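Local atomic coordinates of glycosylation Associate Protein 2 (Streptococcus agalactiae serotype V, PDB entry 6OYC), a protein that probably takes part, as a component of the accessory Sec system, in the glycosylation and secretion of a bacterial surface protein. Residues P296-E308 with G369-G381. Sequence-based numbering, arbitrary orientation.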
ATOM      1  N   PRO B 296     -18.486  -9.687   7.959  1.00 48.86           N
ATOM      2  CA  PRO B 296     -17.159 -10.265   7.990  1.00 50.34           C
ATOM      3  C   PRO B 296     -16.070  -9.274   7.630  1.00 48.89           C
ATOM      4  O   PRO B 296     -16.372  -8.168   7.284  1.00 46.12           O
ATOM      5  CB  PRO B 296     -17.259 -11.272   6.891  1.00 47.66           C
ATOM      6  CG  PRO B 296     -18.070 -10.589   5.894  1.00 49.87           C
ATOM      7  CD  PRO B 296     -19.006  -9.686   6.602  1.00 47.91           C
ATOM      8  N   LEU B 297     -14.816  -9.686   7.726  1.00 49.58           N
ATOM      9  CA  LEU B 297     -13.706  -8.845   7.306  1.00 46.93           C
ATOM     10  C   LEU B 297     -13.435  -9.183   5.836  1.00 48.32           C
ATOM     11  O   LEU B 297     -13.216 -10.316   5.495  1.00 46.37           O
ATOM     12  CB  LEU B 297     -12.482  -9.046   8.169  1.00 43.71           C
ATOM     13  CG  LEU B 297     -11.126  -8.614   7.645  1.00 40.69           C
ATOM     14  CD1 LEU B 297     -11.095  -7.138   7.415  1.00 38.37           C
ATOM     15  CD2 LEU B 297     -10.014  -9.008   8.556  1.00 38.83           C
ATOM     16  N   THR B 298     -13.441  -8.179   4.989  1.00 41.38           N
ATOM     17  CA  THR B 298     -13.277  -8.392   3.553  1.00 45.13           C
ATOM     18  C   THR B 298     -11.929  -7.860   3.066  1.00 42.76           C
ATOM     19  O   THR B 298     -11.651  -6.661   3.178  1.00 40.97           O
ATOM     20  CB  THR B 298     -14.412  -7.718   2.796  1.00 44.77           C
ATOM     21  OG1 THR B 298     -14.425  -6.323   3.132  1.00 41.67           O
ATOM     22  CG2 THR B 298     -15.741  -8.358   3.179  1.00 45.14           C
ATOM     23  N   VAL B 299     -11.124  -8.735   2.469  1.00 42.96           N
ATOM     24  CA  VAL B 299      -9.768  -8.409   2.029  1.00 40.56           C
ATOM     25  C   VAL B 299      -9.739  -8.342   0.507  1.00 42.28           C
ATOM     26  O   VAL B 299     -10.152  -9.292  -0.173  1.00 43.85           O
ATOM     27  CB  VAL B 299      -8.754  -9.444   2.550  1.00 42.60           C
ATOM     28  CG1 VAL B 299      -7.343  -9.137   2.054  1.00 40.16           C
ATOM     29  CG2 VAL B 299      -8.796  -9.522   4.072  1.00 35.87           C
ATOM     30  N   TYR B 300      -9.241  -7.229  -0.031  1.00 39.70           N
ATOM     31  CA  TYR B 300      -9.062  -7.062  -1.473  1.00 39.13           C
ATOM     32  C   TYR B 300      -7.581  -6.922  -1.788  1.00 40.69           C
ATOM     33  O   TYR B 300      -6.941  -5.969  -1.333  1.00 39.21           O
ATOM     34  CB  TYR B 300      -9.820  -5.839  -1.985  1.00 39.12           C
ATOM     35  CG  TYR B 300      -9.751  -5.671  -3.487  1.00 44.45           C
ATOM     36  CD1 TYR B 300     -10.253  -6.653  -4.341  1.00 41.96           C
ATOM     37  CD2 TYR B 300      -9.190  -4.523  -4.058  1.00 42.85           C
ATOM     38  CE1 TYR B 300     -10.198  -6.501  -5.718  1.00 44.16           C
ATOM     39  CE2 TYR B 300      -9.123  -4.367  -5.437  1.00 43.09           C
ATOM     40  CZ  TYR B 300      -9.632  -5.358  -6.262  1.00 44.92           C
ATOM     41  OH  TYR B 300      -9.576  -5.204  -7.628  1.00 44.03           O
ATOM     42  N   PHE B 301      -7.038  -7.875  -2.554  1.00 37.69           N
ATOM     43  CA  PHE B 301      -5.682  -7.752  -3.078  1.00 36.89           C
ATOM     44  C   PHE B 301      -5.692  -6.902  -4.347  1.00 41.29           C
ATOM     45  O   PHE B 301      -6.472  -7.160  -5.273  1.00 41.09           O
ATOM     46  CB  PHE B 301      -5.088  -9.120  -3.395  1.00 34.65           C
ATOM     47  CG  PHE B 301      -4.681  -9.925  -2.185  1.00 37.69           C
ATOM     48  CD1 PHE B 301      -5.635 -10.583  -1.420  1.00 38.25           C
ATOM     49  CD2 PHE B 301      -3.348 -10.072  -1.850  1.00 35.06           C
ATOM     50  CE1 PHE B 301      -5.271 -11.337  -0.327  1.00 40.03           C
ATOM     51  CE2 PHE B 301      -2.976 -10.835  -0.750  1.00 37.35           C
ATOM     52  CZ  PHE B 301      -3.939 -11.466   0.014  1.00 37.83           C
ATOM     53  N   SER B 302      -4.817  -5.899  -4.401  1.00 36.14           N
ATOM     54  CA  SER B 302      -4.782  -5.020  -5.559  1.00 38.21           C
ATOM     55  C   SER B 302      -4.285  -5.773  -6.785  1.00 36.47           C
ATOM     56  O   SER B 302      -3.428  -6.662  -6.695  1.00 35.31           O
ATOM     57  CB  SER B 302      -3.880  -3.810  -5.294  1.00 38.35           C
ATOM     58  OG  SER B 302      -4.383  -2.991  -4.259  1.00 36.28           O
ATOM     59  N   GLY B 303      -4.831  -5.405  -7.943  1.00 35.89           N
ATOM     60  CA  GLY B 303      -4.331  -5.913  -9.202  1.00 37.59           C
ATOM     61  C   GLY B 303      -2.974  -5.297  -9.577  1.00 43.78           C
ATOM     62  O   GLY B 303      -2.362  -4.522  -8.839  1.00 39.61           O
ATOM     63  N   PHE B 304      -2.503  -5.676 -10.763  1.00 42.86           N
ATOM     64  CA  PHE B 304      -1.259  -5.152 -11.307  1.00 39.66           C
ATOM     65  C   PHE B 304      -1.418  -3.675 -11.657  1.00 44.11           C
ATOM     66  O   PHE B 304      -2.417  -3.287 -12.265  1.00 47.51           O
ATOM     67  CB  PHE B 304      -0.878  -5.971 -12.539  1.00 36.99           C
ATOM     68  CG  PHE B 304       0.342  -5.466 -13.276  1.00 44.52           C
ATOM     69  CD1 PHE B 304       0.243  -4.423 -14.196  1.00 42.68           C
ATOM     70  CD2 PHE B 304       1.582  -6.069 -13.087  1.00 41.00           C
ATOM     71  CE1 PHE B 304       1.353  -3.969 -14.889  1.00 41.12           C
ATOM     72  CE2 PHE B 304       2.706  -5.623 -13.781  1.00 41.21           C
ATOM     73  CZ  PHE B 304       2.585  -4.566 -14.684  1.00 43.19           C
ATOM     74  N   ARG B 305      -0.426  -2.849 -11.292  1.00 42.56           N
ATOM     75  CA  ARG B 305      -0.476  -1.414 -11.576  1.00 43.51           C
ATOM     76  C   ARG B 305       0.917  -0.801 -11.422  1.00 42.20           C
ATOM     77  O   ARG B 305       1.544  -0.938 -10.368  1.00 40.30           O
ATOM     78  CB  ARG B 305      -1.491  -0.695 -10.651  1.00 44.24           C
ATOM     79  CG  ARG B 305      -1.306  -0.954  -9.114  1.00 47.15           C
ATOM     80  CD  ARG B 305      -2.355  -0.224  -8.210  1.00 46.13           C
ATOM     81  NE  ARG B 305      -2.140   1.223  -8.043  1.00 46.05           N
ATOM     82  CZ  ARG B 305      -3.109   2.108  -7.764  1.00 49.42           C
ATOM     83  NH1 ARG B 305      -4.367   1.703  -7.627  1.00 52.85           N
ATOM     84  NH2 ARG B 305      -2.836   3.406  -7.629  1.00 44.40           N
ATOM     85  N   SER B 306       1.385  -0.104 -12.465  1.00 43.12           N
ATOM     86  CA  SER B 306       2.683   0.572 -12.412  1.00 40.00           C
ATOM     87  C   SER B 306       2.685   1.686 -11.376  1.00 39.50           C
ATOM     88  O   SER B 306       3.643   1.834 -10.614  1.00 38.20           O
ATOM     89  CB  SER B 306       3.056   1.145 -13.786  1.00 38.44           C
ATOM     90  OG  SER B 306       2.892   0.169 -14.799  1.00 53.41           O
ATOM     91  N   ALA B 307       1.636   2.505 -11.361  1.00 40.43           N
ATOM     92  CA  ALA B 307       1.515   3.534 -10.340  1.00 39.63           C
ATOM     93  C   ALA B 307       1.231   2.869  -9.002  1.00 39.84           C
ATOM     94  O   ALA B 307       0.361   2.001  -8.903  1.00 42.22           O
ATOM     95  CB  ALA B 307       0.405   4.518 -10.698  1.00 34.74           C
ATOM     96  N   GLU B 308       1.973   3.258  -7.974  1.00 35.93           N
ATOM     97  CA  GLU B 308       1.867   2.544  -6.711  1.00 38.82           C
ATOM     98  C   GLU B 308       0.617   2.963  -5.932  1.00 39.02           C
ATOM     99  O   GLU B 308      -0.025   3.974  -6.233  1.00 40.80           O
ATOM    100  CB  GLU B 308       3.138   2.767  -5.890  1.00 35.26           C
ATOM    101  CG  GLU B 308       4.379   2.371  -6.668  1.00 33.01           C
ATOM    102  CD  GLU B 308       5.615   2.250  -5.794  1.00 34.69           C
ATOM    103  OE1 GLU B 308       5.557   2.585  -4.573  1.00 31.05           O
ATOM    104  OE2 GLU B 308       6.656   1.817  -6.342  1.00 33.85           O
ATOM    105  N   GLY B 369     -10.084 -10.608  -5.166  1.00 45.30           N
ATOM    106  CA  GLY B 369      -9.233  -9.864  -6.080  1.00 44.04           C
ATOM    107  C   GLY B 369      -9.567 -10.178  -7.524  1.00 48.79           C
ATOM    108  O   GLY B 369     -10.353 -11.077  -7.836  1.00 50.07           O
ATOM    109  N   LEU B 370      -8.946  -9.408  -8.411  1.00 46.84           N
ATOM    110  CA  LEU B 370      -9.060  -9.591  -9.849  1.00 47.37           C
ATOM    111  C   LEU B 370      -7.663  -9.706 -10.455  1.00 49.44           C
ATOM    112  O   LEU B 370      -6.712  -9.067  -9.990  1.00 51.23           O
ATOM    113  CB  LEU B 370      -9.853  -8.436 -10.476  1.00 48.04           C
ATOM    114  CG  LEU B 370     -11.253  -8.333  -9.851  1.00 52.14           C
ATOM    115  CD1 LEU B 370     -11.805  -6.935  -9.936  1.00 53.84           C
ATOM    116  CD2 LEU B 370     -12.231  -9.326 -10.486  1.00 52.63           C
ATOM    117  N   SER B 371      -7.547 -10.552 -11.485  1.00 49.17           N
ATOM    118  CA  SER B 371      -6.286 -10.897 -12.143  1.00 47.09           C
ATOM    119  C   SER B 371      -5.166 -11.180 -11.143  1.00 46.35           C
ATOM    120  O   SER B 371      -5.149 -12.252 -10.539  1.00 46.00           O
ATOM    121  CB  SER B 371      -5.868  -9.801 -13.126  1.00 54.56           C
ATOM    122  OG  SER B 371      -6.601  -9.882 -14.339  1.00 57.94           O
ATOM    123  N   MET B 372      -4.219 -10.244 -10.968  1.00 47.33           N
ATOM    124  CA  MET B 372      -3.089 -10.498 -10.072  1.00 41.97           C
ATOM    125  C   MET B 372      -3.546 -10.666  -8.633  1.00 42.21           C
ATOM    126  O   MET B 372      -2.927 -11.418  -7.865  1.00 41.79           O
ATOM    127  CB  MET B 372      -2.062  -9.360 -10.163  1.00 41.36           C
ATOM    128  CG  MET B 372      -0.895  -9.524  -9.191  1.00 38.26           C
ATOM    129  SD  MET B 372       0.455  -8.317  -9.359  1.00 42.87           S
ATOM    130  CE  MET B 372      -0.149  -6.972  -8.297  1.00 36.10           C
ATOM    131  N   GLY B 373      -4.617  -9.965  -8.247  1.00 43.24           N
ATOM    132  CA  GLY B 373      -5.178 -10.157  -6.926  1.00 42.34           C
ATOM    133  C   GLY B 373      -5.652 -11.577  -6.685  1.00 41.93           C
ATOM    134  O   GLY B 373      -5.591 -12.068  -5.552  1.00 41.80           O
ATOM    135  N   THR B 374      -6.115 -12.260  -7.737  1.00 42.08           N
ATOM    136  CA  THR B 374      -6.614 -13.622  -7.562  1.00 41.29           C
ATOM    137  C   THR B 374      -5.507 -14.555  -7.111  1.00 41.32           C
ATOM    138  O   THR B 374      -5.766 -15.519  -6.381  1.00 45.32           O
ATOM    139  CB  THR B 374      -7.242 -14.149  -8.856  1.00 44.10           C
ATOM    140  OG1 THR B 374      -6.209 -14.518  -9.780  1.00 46.39           O
ATOM    141  CG2 THR B 374      -8.156 -13.108  -9.493  1.00 45.03           C
ATOM    142  N   TYR B 375      -4.272 -14.277  -7.519  1.00 41.47           N
ATOM    143  CA  TYR B 375      -3.143 -15.101  -7.102  1.00 44.29           C
ATOM    144  C   TYR B 375      -2.857 -14.923  -5.618  1.00 42.94           C
ATOM    145  O   TYR B 375      -2.680 -15.904  -4.885  1.00 42.31           O
ATOM    146  CB  TYR B 375      -1.912 -14.750  -7.934  1.00 41.30           C
ATOM    147  CG  TYR B 375      -0.786 -15.750  -7.851  1.00 40.54           C
ATOM    148  CD1 TYR B 375      -0.086 -15.951  -6.665  1.00 40.84           C
ATOM    149  CD2 TYR B 375      -0.413 -16.481  -8.965  1.00 43.60           C
ATOM    150  CE1 TYR B 375       0.960 -16.860  -6.594  1.00 41.44           C
ATOM    151  CE2 TYR B 375       0.622 -17.393  -8.908  1.00 46.51           C
ATOM    152  CZ  TYR B 375       1.312 -17.576  -7.724  1.00 45.85           C
ATOM    153  OH  TYR B 375       2.346 -18.488  -7.691  1.00 45.31           O
ATOM    154  N   GLY B 376      -2.790 -13.675  -5.160  1.00 40.87           N
ATOM    155  CA  GLY B 376      -2.564 -13.444  -3.745  1.00 39.16           C
ATOM    156  C   GLY B 376      -3.701 -13.967  -2.885  1.00 40.71           C
ATOM    157  O   GLY B 376      -3.463 -14.561  -1.830  1.00 42.71           O
ATOM    158  N   ALA B 377      -4.949 -13.765  -3.329  1.00 39.22           N
ATOM    159  CA  ALA B 377      -6.100 -14.180  -2.528  1.00 43.03           C
ATOM    160  C   ALA B 377      -6.146 -15.695  -2.369  1.00 42.30           C
ATOM    161  O   ALA B 377      -6.356 -16.199  -1.263  1.00 45.91           O
ATOM    162  CB  ALA B 377      -7.399 -13.654  -3.144  1.00 39.78           C
ATOM    163  N   THR B 378      -5.900 -16.437  -3.448  1.00 44.08           N
ATOM    164  CA  THR B 378      -5.960 -17.897  -3.375  1.00 48.46           C
ATOM    165  C   THR B 378      -4.695 -18.499  -2.761  1.00 46.06           C
ATOM    166  O   THR B 378      -4.785 -19.395  -1.913  1.00 46.73           O
ATOM    167  CB  THR B 378      -6.211 -18.475  -4.774  1.00 49.53           C
ATOM    168  OG1 THR B 378      -7.333 -17.812  -5.379  1.00 46.07           O
ATOM    169  CG2 THR B 378      -6.505 -19.953  -4.689  1.00 44.74           C
ATOM    170  N   TYR B 379      -3.511 -18.021  -3.162  1.00 46.37           N
ATOM    171  CA  TYR B 379      -2.266 -18.586  -2.640  1.00 46.19           C
ATOM    172  C   TYR B 379      -2.174 -18.428  -1.129  1.00 44.44           C
ATOM    173  O   TYR B 379      -1.764 -19.360  -0.422  1.00 43.90           O
ATOM    174  CB  TYR B 379      -1.059 -17.930  -3.325  1.00 44.22           C
ATOM    175  CG  TYR B 379       0.311 -18.424  -2.876  1.00 40.73           C
ATOM    176  CD1 TYR B 379       0.955 -17.849  -1.787  1.00 41.72           C
ATOM    177  CD2 TYR B 379       0.963 -19.454  -3.550  1.00 42.56           C
ATOM    178  CE1 TYR B 379       2.207 -18.298  -1.371  1.00 41.38           C
ATOM    179  CE2 TYR B 379       2.221 -19.902  -3.144  1.00 41.94           C
ATOM    180  CZ  TYR B 379       2.835 -19.315  -2.057  1.00 40.83           C
ATOM    181  OH  TYR B 379       4.087 -19.734  -1.640  1.00 39.97           O
ATOM    182  N   HIS B 380      -2.534 -17.251  -0.614  1.00 41.63           N
ATOM    183  CA  HIS B 380      -2.461 -17.047   0.830  1.00 45.46           C
ATOM    184  C   HIS B 380      -3.711 -17.576   1.532  1.00 46.85           C
ATOM    185  O   HIS B 380      -3.647 -17.929   2.716  1.00 45.27           O
ATOM    186  CB  HIS B 380      -2.221 -15.560   1.138  1.00 42.44           C
ATOM    187  CG  HIS B 380      -0.889 -15.054   0.660  1.00 43.11           C
ATOM    188  ND1 HIS B 380       0.299 -15.383   1.281  1.00 41.77           N
ATOM    189  CD2 HIS B 380      -0.553 -14.271  -0.395  1.00 40.94           C
ATOM    190  CE1 HIS B 380       1.307 -14.817   0.637  1.00 40.37           C
ATOM    191  NE2 HIS B 380       0.818 -14.138  -0.386  1.00 39.52           N
ATOM    192  N   GLY B 381      -4.843 -17.645   0.815  1.00 46.99           N
ATOM    193  CA  GLY B 381      -6.038 -18.274   1.363  1.00 49.29           C
ATOM    194  C   GLY B 381      -5.778 -19.675   1.882  1.00 49.79           C
ATOM    195  O   GLY B 381      -6.288 -20.062   2.936  1.00 53.31           O
TER
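Phe301, at the end of strand 297-301, packs against the first two turns of helix 372-381, through Gly373, Gly376 and Ala377, in a buried contact beside a probable nucleophile elbow. The sheet and helix belong to an alpha/beta-hydrolase-like domain, in which strand 297-301 runs parallel to strand 365-370. The sequence Gly369-Leu370-Ser371-Met372-Gly373 fits the GxSxG pattern. Ser371 sits in the strained turn between strand and helix (phi 45°), and its OG is hydrogen-bonded to His491, consistent with a Ser-His-Asp triad with Asp461.

Glycines let the helix lie close to the strand. CG of Phe301 stands anti to its carbonyl carbon (chi1 -74°), and one ring face lies against the backbone of Gly376 and Ala377. Gly376 CA makes a CH-pi contact over that face, 4.2 Å from the centroid of the Phe301 ring. Ala377 CB reaches Phe301 CD1 at 3.9 Å. Phe301 O lies 3.7 Å from Gly373 CA.

Tyr300, on strand 297-301, brings CE1 to 3.5 Å from Gly369 CA, at the end of strand 365-370. The Tyr300 OH meets Leu370 CD1 at 3.6 Å.

Beyond the strand, Met372 reaches across to the loop. Its CG is anti to the backbone N (chi1 177°), and the chain bends at its last torsion. SD comes to the edge of the Phe304 ring, 4.2 Å from Phe304 CB. The terminal methyl, Met372 CE, rests 3.3 Å from Gly303 O.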